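PDB 4JA0: phosphoribosylaminoimidazole carboxylase, which probably catalyses AIR carboxylation and SAICAR synthesis, two steps of purine biosynthesis, as the bifunctional enzyme PAICS. Local coordinates for residues V102-R105 and G109-L112; P127-F132 and K170-I175; H266-V271 and Q315-T320. All coordinates share one frame; numbering follows the deposited sequence.

Contact 1: V102-R105 and G109-L112; sequences VTRR and GSFL. With SO4 (sulfate ion), chain J.
R104 turns its CG opposite its own carbonyl carbon and runs straight from CG to NE, while F111 sets CG anti to its backbone N, beside the carbonyl carbon (chi1 -176°); these torsions bring guanidinium and phenyl ring into contact. The R104 NE lies 3.4 Å from F111 CD1, but the two planes are 54° apart, so this is an oblique packing and not a stack. The F111 CB, 3.7 Å above the guanidinium plane, covers the centre of one face. V102 CG1 lies over the opposite face, so the flat group is clasped between two apolar carbons. The geometry is that of an anion pocket at the start of a helix, consistent with the phosphate-binding region of SAICAR synthetases; the bound sulfate, probably from the crystallisation liquor, may mimic a substrate phosphate. The sulfate lies at the guanidinium edge, with R104 NH1 donating to SO4 O2 over 3.3 Å at 151°, and S110 OG donates to SO4 O3 over 2.8 Å. The backbone N of S110, and more weakly that of F111, also point to the anion, and G109, at positive phi, precedes S110 beside it. R104 NE forms a salt bridge with E130 on the adjacent strand; with an alanine in the arginine's place, the E130 carboxylate is likely to lose its mate and the sulfate its arginine bond. F111 also meets F124 edge-to-face.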
loop_
_atom_site.group_PDB
_atom_site.type_symbol
_atom_site.label_atom_id
_atom_site.label_comp_id
_atom_site.label_asym_id
_atom_site.label_seq_id
_atom_site.Cartn_x
_atom_site.Cartn_y
_atom_site.Cartn_z
ATOM N N VAL A 102 -45.306 27.438 -10.644
ATOM C CA VAL A 102 -46.148 26.340 -11.112
ATOM C C VAL A 102 -45.308 25.124 -11.500
ATOM O O VAL A 102 -44.250 25.267 -12.106
ATOM C CB VAL A 102 -47.019 26.777 -12.329
ATOM C CG1 VAL A 102 -47.767 25.598 -12.891
ATOM C CG2 VAL A 102 -47.973 27.857 -11.939
ATOM N N THR A 103 -45.742 23.936 -11.094
ATOM C CA THR A 103 -45.057 22.681 -11.453
ATOM C C THR A 103 -46.035 21.729 -12.114
ATOM O O THR A 103 -47.160 21.594 -11.646
ATOM C CB THR A 103 -44.430 21.962 -10.220
ATOM O OG1 THR A 103 -43.700 22.903 -9.432
ATOM C CG2 THR A 103 -43.457 20.921 -10.665
ATOM N N ARG A 104 -45.592 21.058 -13.174
ATOM C CA ARG A 104 -46.408 20.079 -13.885
ATOM C C ARG A 104 -45.695 18.758 -14.022
ATOM O O ARG A 104 -44.502 18.729 -14.286
ATOM C CB ARG A 104 -46.700 20.569 -15.297
ATOM C CG ARG A 104 -47.114 22.001 -15.361
ATOM C CD ARG A 104 -47.303 22.423 -16.790
ATOM N NE ARG A 104 -47.470 23.868 -16.887
ATOM C CZ ARG A 104 -48.636 24.487 -16.747
ATOM N NH1 ARG A 104 -49.747 23.785 -16.512
ATOM N NH2 ARG A 104 -48.689 25.806 -16.846
ATOM N N ARG A 105 -46.433 17.662 -13.908
ATOM C CA ARG A 105 -45.872 16.348 -14.201
ATOM C C ARG A 105 -46.363 15.915 -15.577
ATOM O O ARG A 105 -45.642 15.259 -16.324
ATOM C CB ARG A 105 -46.272 15.334 -13.106
ATOM C CG ARG A 105 -45.948 13.874 -13.415
ATOM C CD ARG A 105 -44.452 13.624 -13.536
ATOM N NE ARG A 105 -43.795 13.533 -12.238
ATOM C CZ ARG A 105 -42.475 13.459 -12.077
ATOM N NH1 ARG A 105 -41.683 13.477 -13.139
ATOM N NH2 ARG A 105 -41.947 13.380 -10.857
ATOM N N GLY A 109 -54.249 21.519 -19.185
ATOM C CA GLY A 109 -54.620 22.890 -18.880
ATOM C C GLY A 109 -54.182 23.913 -19.908
ATOM O O GLY A 109 -54.175 23.664 -21.122
ATOM N N SER A 110 -53.796 25.080 -19.415
ATOM C CA SER A 110 -53.407 26.161 -20.296
ATOM C C SER A 110 -52.095 25.873 -21.029
ATOM O O SER A 110 -51.804 26.516 -22.044
ATOM C CB SER A 110 -53.280 27.466 -19.500
ATOM O OG SER A 110 -51.946 27.647 -19.027
ATOM N N PHE A 111 -51.319 24.904 -20.536
ATOM C CA PHE A 111 -50.023 24.560 -21.147
ATOM C C PHE A 111 -50.208 24.060 -22.572
ATOM O O PHE A 111 -49.379 24.341 -23.445
ATOM C CB PHE A 111 -49.286 23.503 -20.318
ATOM C CG PHE A 111 -47.904 23.176 -20.824
ATOM C CD1 PHE A 111 -46.783 23.754 -20.235
ATOM C CD2 PHE A 111 -47.717 22.279 -21.873
ATOM C CE1 PHE A 111 -45.506 23.445 -20.683
ATOM C CE2 PHE A 111 -46.438 21.973 -22.334
ATOM C CZ PHE A 111 -45.334 22.557 -21.740
ATOM N N LEU A 112 -51.292 23.313 -22.785
ATOM C CA LEU A 112 -51.592 22.722 -24.082
ATOM C C LEU A 112 -51.837 23.821 -25.120
ATOM O O LEU A 112 -51.393 23.724 -26.272
ATOM C CB LEU A 112 -52.816 21.798 -23.971
ATOM C CG LEU A 112 -52.707 20.581 -23.038
ATOM C CD1 LEU A 112 -54.004 19.781 -22.986
ATOM C CD2 LEU A 112 -51.529 19.683 -23.436
HETATM S S SO4 J . -52.876 26.113 -16.216
HETATM O O1 SO4 J . -54.287 26.467 -16.350
HETATM O O2 SO4 J . -52.564 25.230 -17.332
HETATM O O3 SO4 J . -52.046 27.320 -16.269
HETATM O O4 SO4 J . -52.617 25.407 -14.957
#

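Contact 2: P127-F132 and K170-I175; sequences PKQETF and KATILI
P127 rests on I173 of the helix: its ring carbon P127 CG lies 4.0 Å from I173 CG2, and P127 CD touches the same methyl. The proline ring crosses the isoleucine side chain at a slant. K128, the next residue, points away from the helix and carries its NZ to a salt bridge with E146 of a neighbouring subunit. Q129 turns back toward the helix, its CB 3.9 Å from I173 CG1. The isoleucine thus serves both strand residues with different branches: at chi1 -60° CG2 is set opposite the backbone N and meets the proline, whereas CG1, opposite the carbonyl carbon, meets the glutamine. This is the layered packing of a helix on an antiparallel sheet, here helix 162-183 against the sheet of the SAICAR synthetase part that contains strands 100-104, 123-132 and 188-200. The axes of the two short segments approach to 9.1 Å with their directions 130° apart, so the strand runs across the helix and touches it mainly over its first three residues. The Q129 side chain, bent at chi2, crosses that of T172 at about a right angle near its CG2 methyl; T172 OG1 is hydrogen-bonded to M168 O one helical turn back. W101 packs against both Q129 and T172.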
loop_
_atom_site.group_PDB
_atom_site.type_symbol
_atom_site.label_atom_id
_atom_site.label_comp_id
_atom_site.label_asym_id
_atom_site.label_seq_id
_atom_site.Cartn_x
_atom_site.Cartn_y
_atom_site.Cartn_z
ATOM N N PRO A 127 -40.125 17.226 -13.352
ATOM C CA PRO A 127 -41.316 18.058 -13.501
ATOM C C PRO A 127 -40.981 19.411 -14.092
ATOM O O PRO A 127 -39.977 20.034 -13.709
ATOM C CB PRO A 127 -41.804 18.230 -12.056
ATOM C CG PRO A 127 -41.262 17.072 -11.332
ATOM C CD PRO A 127 -39.930 16.800 -11.952
ATOM N N LYS A 128 -41.825 19.839 -15.029
ATOM C CA LYS A 128 -41.732 21.152 -15.646
ATOM C C LYS A 128 -42.026 22.193 -14.585
ATOM O O LYS A 128 -42.966 22.031 -13.789
ATOM C CB LYS A 128 -42.779 21.269 -16.744
ATOM C CG LYS A 128 -42.583 22.409 -17.737
ATOM C CD LYS A 128 -41.686 21.998 -18.873
ATOM C CE LYS A 128 -41.467 23.148 -19.824
ATOM N NZ LYS A 128 -40.606 22.713 -20.950
ATOM N N GLN A 129 -41.239 23.261 -14.555
ATOM C CA GLN A 129 -41.509 24.324 -13.605
ATOM C C GLN A 129 -41.489 25.688 -14.300
ATOM O O GLN A 129 -40.520 26.035 -14.968
ATOM C CB GLN A 129 -40.595 24.187 -12.361
ATOM C CG GLN A 129 -39.815 25.398 -11.890
ATOM C CD GLN A 129 -40.659 26.568 -11.409
ATOM O OE1 GLN A 129 -41.887 26.559 -11.478
ATOM N NE2 GLN A 129 -39.989 27.597 -10.936
ATOM N N GLU A 130 -42.603 26.415 -14.180
ATOM C CA GLU A 130 -42.815 27.694 -14.860
ATOM C C GLU A 130 -43.188 28.815 -13.904
ATOM O O GLU A 130 -43.672 28.588 -12.795
ATOM C CB GLU A 130 -43.905 27.552 -15.921
ATOM C CG GLU A 130 -43.550 26.502 -16.935
ATOM C CD GLU A 130 -44.636 26.212 -17.939
ATOM O OE1 GLU A 130 -45.825 26.162 -17.548
ATOM O OE2 GLU A 130 -44.278 26.029 -19.127
ATOM N N THR A 131 -42.964 30.041 -14.349
ATOM C CA THR A 131 -43.226 31.188 -13.499
ATOM C C THR A 131 -44.186 32.160 -14.147
ATOM O O THR A 131 -44.214 32.314 -15.371
ATOM C CB THR A 131 -41.919 31.909 -13.079
ATOM O OG1 THR A 131 -41.004 31.935 -14.183
ATOM C CG2 THR A 131 -41.272 31.140 -12.003
ATOM N N PHE A 132 -44.992 32.785 -13.297
ATOM C CA PHE A 132 -46.000 33.719 -13.740
ATOM C C PHE A 132 -46.037 34.944 -12.860
ATOM O O PHE A 132 -45.960 34.854 -11.637
ATOM C CB PHE A 132 -47.358 33.041 -13.777
ATOM C CG PHE A 132 -47.437 31.945 -14.781
ATOM C CD1 PHE A 132 -47.172 30.628 -14.425
ATOM C CD2 PHE A 132 -47.753 32.226 -16.093
ATOM C CE1 PHE A 132 -47.232 29.603 -15.368
ATOM C CE2 PHE A 132 -47.812 31.207 -17.033
ATOM C CZ PHE A 132 -47.553 29.893 -16.666
ATOM N N LYS A 170 -35.963 25.172 -7.296
ATOM C CA LYS A 170 -35.669 23.891 -6.684
ATOM C C LYS A 170 -36.693 23.551 -5.608
ATOM O O LYS A 170 -37.144 22.403 -5.517
ATOM C CB LYS A 170 -34.241 23.865 -6.134
ATOM C CG LYS A 170 -33.138 23.806 -7.216
ATOM C CD LYS A 170 -31.792 23.592 -6.585
ATOM C CE LYS A 170 -31.327 24.857 -5.925
ATOM N NZ LYS A 170 -30.162 24.666 -5.012
ATOM N N ALA A 171 -37.109 24.550 -4.839
ATOM C CA ALA A 171 -38.087 24.320 -3.781
ATOM C C ALA A 171 -39.454 23.947 -4.326
ATOM O O ALA A 171 -40.116 23.057 -3.801
ATOM C CB ALA A 171 -38.212 25.549 -2.891
ATOM N N THR A 172 -39.862 24.614 -5.395
ATOM C CA THR A 172 -41.166 24.366 -5.989
ATOM C C THR A 172 -41.229 22.937 -6.521
ATOM O O THR A 172 -42.196 22.218 -6.270
ATOM C CB THR A 172 -41.479 25.389 -7.122
ATOM O OG1 THR A 172 -41.365 26.726 -6.618
ATOM C CG2 THR A 172 -42.880 25.186 -7.701
ATOM N N ILE A 173 -40.199 22.515 -7.236
ATOM C CA ILE A 173 -40.179 21.154 -7.746
ATOM C C ILE A 173 -40.230 20.162 -6.596
ATOM O O ILE A 173 -40.947 19.164 -6.667
ATOM C CB ILE A 173 -38.933 20.881 -8.585
ATOM C CG1 ILE A 173 -38.898 21.837 -9.774
ATOM C CG2 ILE A 173 -38.913 19.444 -9.049
ATOM C CD1 ILE A 173 -37.618 21.766 -10.576
ATOM N N LEU A 174 -39.500 20.462 -5.524
ATOM C CA LEU A 174 -39.420 19.574 -4.357
ATOM C C LEU A 174 -40.755 19.381 -3.642
ATOM O O LEU A 174 -41.131 18.262 -3.314
ATOM C CB LEU A 174 -38.378 20.124 -3.378
ATOM C CG LEU A 174 -38.053 19.296 -2.145
ATOM C CD1 LEU A 174 -37.891 17.864 -2.562
ATOM C CD2 LEU A 174 -36.766 19.791 -1.539
ATOM N N ILE A 175 -41.478 20.480 -3.447
ATOM C CA ILE A 175 -42.786 20.473 -2.794
ATOM C C ILE A 175 -43.791 19.687 -3.619
ATOM O O ILE A 175 -44.598 18.927 -3.079
ATOM C CB ILE A 175 -43.291 21.910 -2.585
ATOM C CG1 ILE A 175 -42.510 22.560 -1.451
ATOM C CG2 ILE A 175 -44.798 21.953 -2.321
ATOM C CD1 ILE A 175 -42.628 24.062 -1.451
#

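Contact 3: H266-V271 and Q315-T320; sequences HHKVVV and QQYEDT
V270 and Y317 bring strand 267-271 and helix 307-317 nearest, their CA atoms 8.3 Å apart with both CB atoms turned toward the other segment. The valine then meets the flat of the tyrosine ring. V270 CG2 sits 3.6 Å from the ring centroid and 15° off the normal, a CH-pi contact over one face. The second methyl shares the ring: with CG1 opposite the backbone N (chi1 -173°), V270 CG1 lies 3.7 Å from Y317 CE2, so both branches lie over the same face, CG2 toward CD1 and CE1, CG1 toward CE2. K268 adds a looser, oblique touch, its CG 4.4 Å from Y317 CE1. The ring's rotation is probably steadied from its far end, since Y317 OH is hydrogen-bonded to R299 NH1 and D297 OD2. Just past the tyrosine, E318 and D319 form salt bridges with R403 and R123 of a neighbouring subunit. In the parallel sheet of the AIR carboxylase part, strand 267-273 lies between strands 296-300 and 323-329; helix 307-317, which connects those two in a beta-alpha-beta crossover, packs its tyrosine on the middle strand, while V269 turns to helix 380-391.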
loop_
_atom_site.group_PDB
_atom_site.type_symbol
_atom_site.label_atom_id
_atom_site.label_comp_id
_atom_site.label_asym_id
_atom_site.label_seq_id
_atom_site.Cartn_x
_atom_site.Cartn_y
_atom_site.Cartn_z
ATOM N N HIS A 266 -43.838 1.623 10.281
ATOM C CA HIS A 266 -43.017 1.029 11.327
ATOM C C HIS A 266 -41.707 0.503 10.775
ATOM O O HIS A 266 -41.680 -0.266 9.809
ATOM C CB HIS A 266 -43.773 -0.087 12.037
ATOM C CG HIS A 266 -45.067 0.360 12.641
ATOM N ND1 HIS A 266 -45.131 1.199 13.733
ATOM C CD2 HIS A 266 -46.348 0.094 12.292
ATOM C CE1 HIS A 266 -46.398 1.423 14.037
ATOM N NE2 HIS A 266 -47.156 0.765 13.176
ATOM N N HIS A 267 -40.617 0.931 11.392
ATOM C CA HIS A 267 -39.291 0.485 10.987
ATOM C C HIS A 267 -38.318 0.609 12.125
ATOM O O HIS A 267 -38.547 1.326 13.094
ATOM C CB HIS A 267 -38.790 1.263 9.769
ATOM C CG HIS A 267 -38.940 2.747 9.903
ATOM N ND1 HIS A 267 -38.212 3.496 10.806
ATOM C CD2 HIS A 267 -39.771 3.613 9.269
ATOM C CE1 HIS A 267 -38.578 4.763 10.708
ATOM N NE2 HIS A 267 -39.520 4.861 9.782
ATOM N N LYS A 268 -37.252 -0.161 12.025
ATOM C CA LYS A 268 -36.201 -0.097 13.012
ATOM C C LYS A 268 -34.868 -0.208 12.294
ATOM O O LYS A 268 -34.692 -1.051 11.405
ATOM C CB LYS A 268 -36.369 -1.214 14.059
ATOM C CG LYS A 268 -35.300 -1.227 15.133
ATOM C CD LYS A 268 -35.510 -0.111 16.146
ATOM C CE LYS A 268 -36.785 -0.351 16.954
ATOM N NZ LYS A 268 -36.962 0.639 18.067
ATOM N N VAL A 269 -33.957 0.679 12.678
ATOM C CA VAL A 269 -32.555 0.615 12.303
ATOM C C VAL A 269 -31.825 0.150 13.554
ATOM O O VAL A 269 -31.939 0.769 14.621
ATOM C CB VAL A 269 -32.018 2.000 11.849
ATOM C CG1 VAL A 269 -30.523 2.009 11.809
ATOM C CG2 VAL A 269 -32.574 2.366 10.507
ATOM N N VAL A 270 -31.138 -0.979 13.451
ATOM C CA VAL A 270 -30.381 -1.491 14.589
ATOM C C VAL A 270 -28.885 -1.397 14.300
ATOM O O VAL A 270 -28.409 -1.918 13.283
ATOM C CB VAL A 270 -30.764 -2.949 14.921
ATOM C CG1 VAL A 270 -30.094 -3.383 16.203
ATOM C CG2 VAL A 270 -32.266 -3.073 15.051
ATOM N N VAL A 271 -28.145 -0.732 15.183
ATOM C CA VAL A 271 -26.699 -0.683 15.053
ATOM C C VAL A 271 -26.047 -1.656 16.030
ATOM O O VAL A 271 -26.148 -1.476 17.236
ATOM C CB VAL A 271 -26.168 0.729 15.321
ATOM C CG1 VAL A 271 -24.696 0.798 14.979
ATOM C CG2 VAL A 271 -26.929 1.743 14.487
ATOM N N GLN A 315 -32.135 -12.352 15.763
ATOM C CA GLN A 315 -33.351 -13.102 15.497
ATOM C C GLN A 315 -34.531 -12.436 16.205
ATOM O O GLN A 315 -35.652 -12.422 15.692
ATOM C CB GLN A 315 -33.190 -14.570 15.920
ATOM C CG GLN A 315 -32.441 -15.415 14.886
ATOM C CD GLN A 315 -31.866 -16.730 15.422
ATOM O OE1 GLN A 315 -31.723 -16.934 16.631
ATOM N NE2 GLN A 315 -31.542 -17.632 14.504
ATOM N N GLN A 316 -34.256 -11.780 17.325
ATOM C CA GLN A 316 -35.312 -11.108 18.059
ATOM C C GLN A 316 -35.829 -9.916 17.286
ATOM O O GLN A 316 -37.031 -9.674 17.276
ATOM C CB GLN A 316 -34.817 -10.690 19.441
ATOM C CG GLN A 316 -34.571 -11.872 20.371
ATOM C CD GLN A 316 -33.810 -11.471 21.612
ATOM O OE1 GLN A 316 -33.278 -10.362 21.698
ATOM N NE2 GLN A 316 -33.768 -12.361 22.593
ATOM N N TYR A 317 -34.935 -9.235 16.568
ATOM C CA TYR A 317 -35.317 -8.108 15.725
ATOM C C TYR A 317 -36.071 -8.599 14.489
ATOM O O TYR A 317 -36.913 -7.889 13.940
ATOM C CB TYR A 317 -34.090 -7.267 15.349
ATOM C CG TYR A 317 -33.650 -6.351 16.456
ATOM C CD1 TYR A 317 -34.420 -5.255 16.806
ATOM C CD2 TYR A 317 -32.483 -6.581 17.162
ATOM C CE1 TYR A 317 -34.050 -4.407 17.827
ATOM C CE2 TYR A 317 -32.101 -5.746 18.193
ATOM C CZ TYR A 317 -32.894 -4.658 18.519
ATOM O OH TYR A 317 -32.537 -3.800 19.536
ATOM N N GLU A 318 -35.786 -9.839 14.094
ATOM C CA GLU A 318 -36.413 -10.464 12.938
ATOM C C GLU A 318 -37.875 -10.877 13.179
ATOM O O GLU A 318 -38.575 -11.282 12.236
ATOM C CB GLU A 318 -35.586 -11.662 12.486
ATOM C CG GLU A 318 -34.384 -11.291 11.634
ATOM C CD GLU A 318 -33.750 -12.497 10.961
ATOM O OE1 GLU A 318 -33.175 -12.348 9.855
ATOM O OE2 GLU A 318 -33.839 -13.603 11.539
ATOM N N ASP A 319 -38.319 -10.776 14.433
ATOM C CA ASP A 319 -39.726 -10.943 14.794
ATOM C C ASP A 319 -40.452 -9.615 14.620
ATOM O O ASP A 319 -40.800 -8.949 15.608
ATOM C CB ASP A 319 -39.834 -11.402 16.245
ATOM C CG ASP A 319 -41.272 -11.666 16.699
ATOM O OD1 ASP A 319 -42.174 -11.894 15.852
ATOM O OD2 ASP A 319 -41.485 -11.643 17.937
ATOM N N THR A 320 -40.700 -9.240 13.367
ATOM C CA THR A 320 -41.376 -7.989 13.068
ATOM C C THR A 320 -42.181 -8.132 11.801
ATOM O O THR A 320 -42.001 -9.106 11.074
ATOM C CB THR A 320 -40.337 -6.840 12.859
ATOM O OG1 THR A 320 -41.012 -5.586 12.674
ATOM C CG2 THR A 320 -39.422 -7.132 11.647
#

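How the contacts relate
Contacts 1 and 2 work on the same antiparallel sheet, their centres about 11 Å apart: strands 100-104 and 123-132 are neighbours, and R104 N lies 2.9 Å from K128 O, a probable hydrogen bond. Contact 1 is largely buried, S110 excepted, yet polar, built around an anion; contact 2, partly buried, is mainly apolar, fastening a long helix to that sheet. Contact 3, in the AIR carboxylase part, is centred about 44 Å from contact 1 and about 38 Å from contact 2; partly buried, it sets a buried V270 against a partly exposed tyrosine face in a parallel sheet. In the assembly, a long, weak ion pair links R105 with D319 of another subunit.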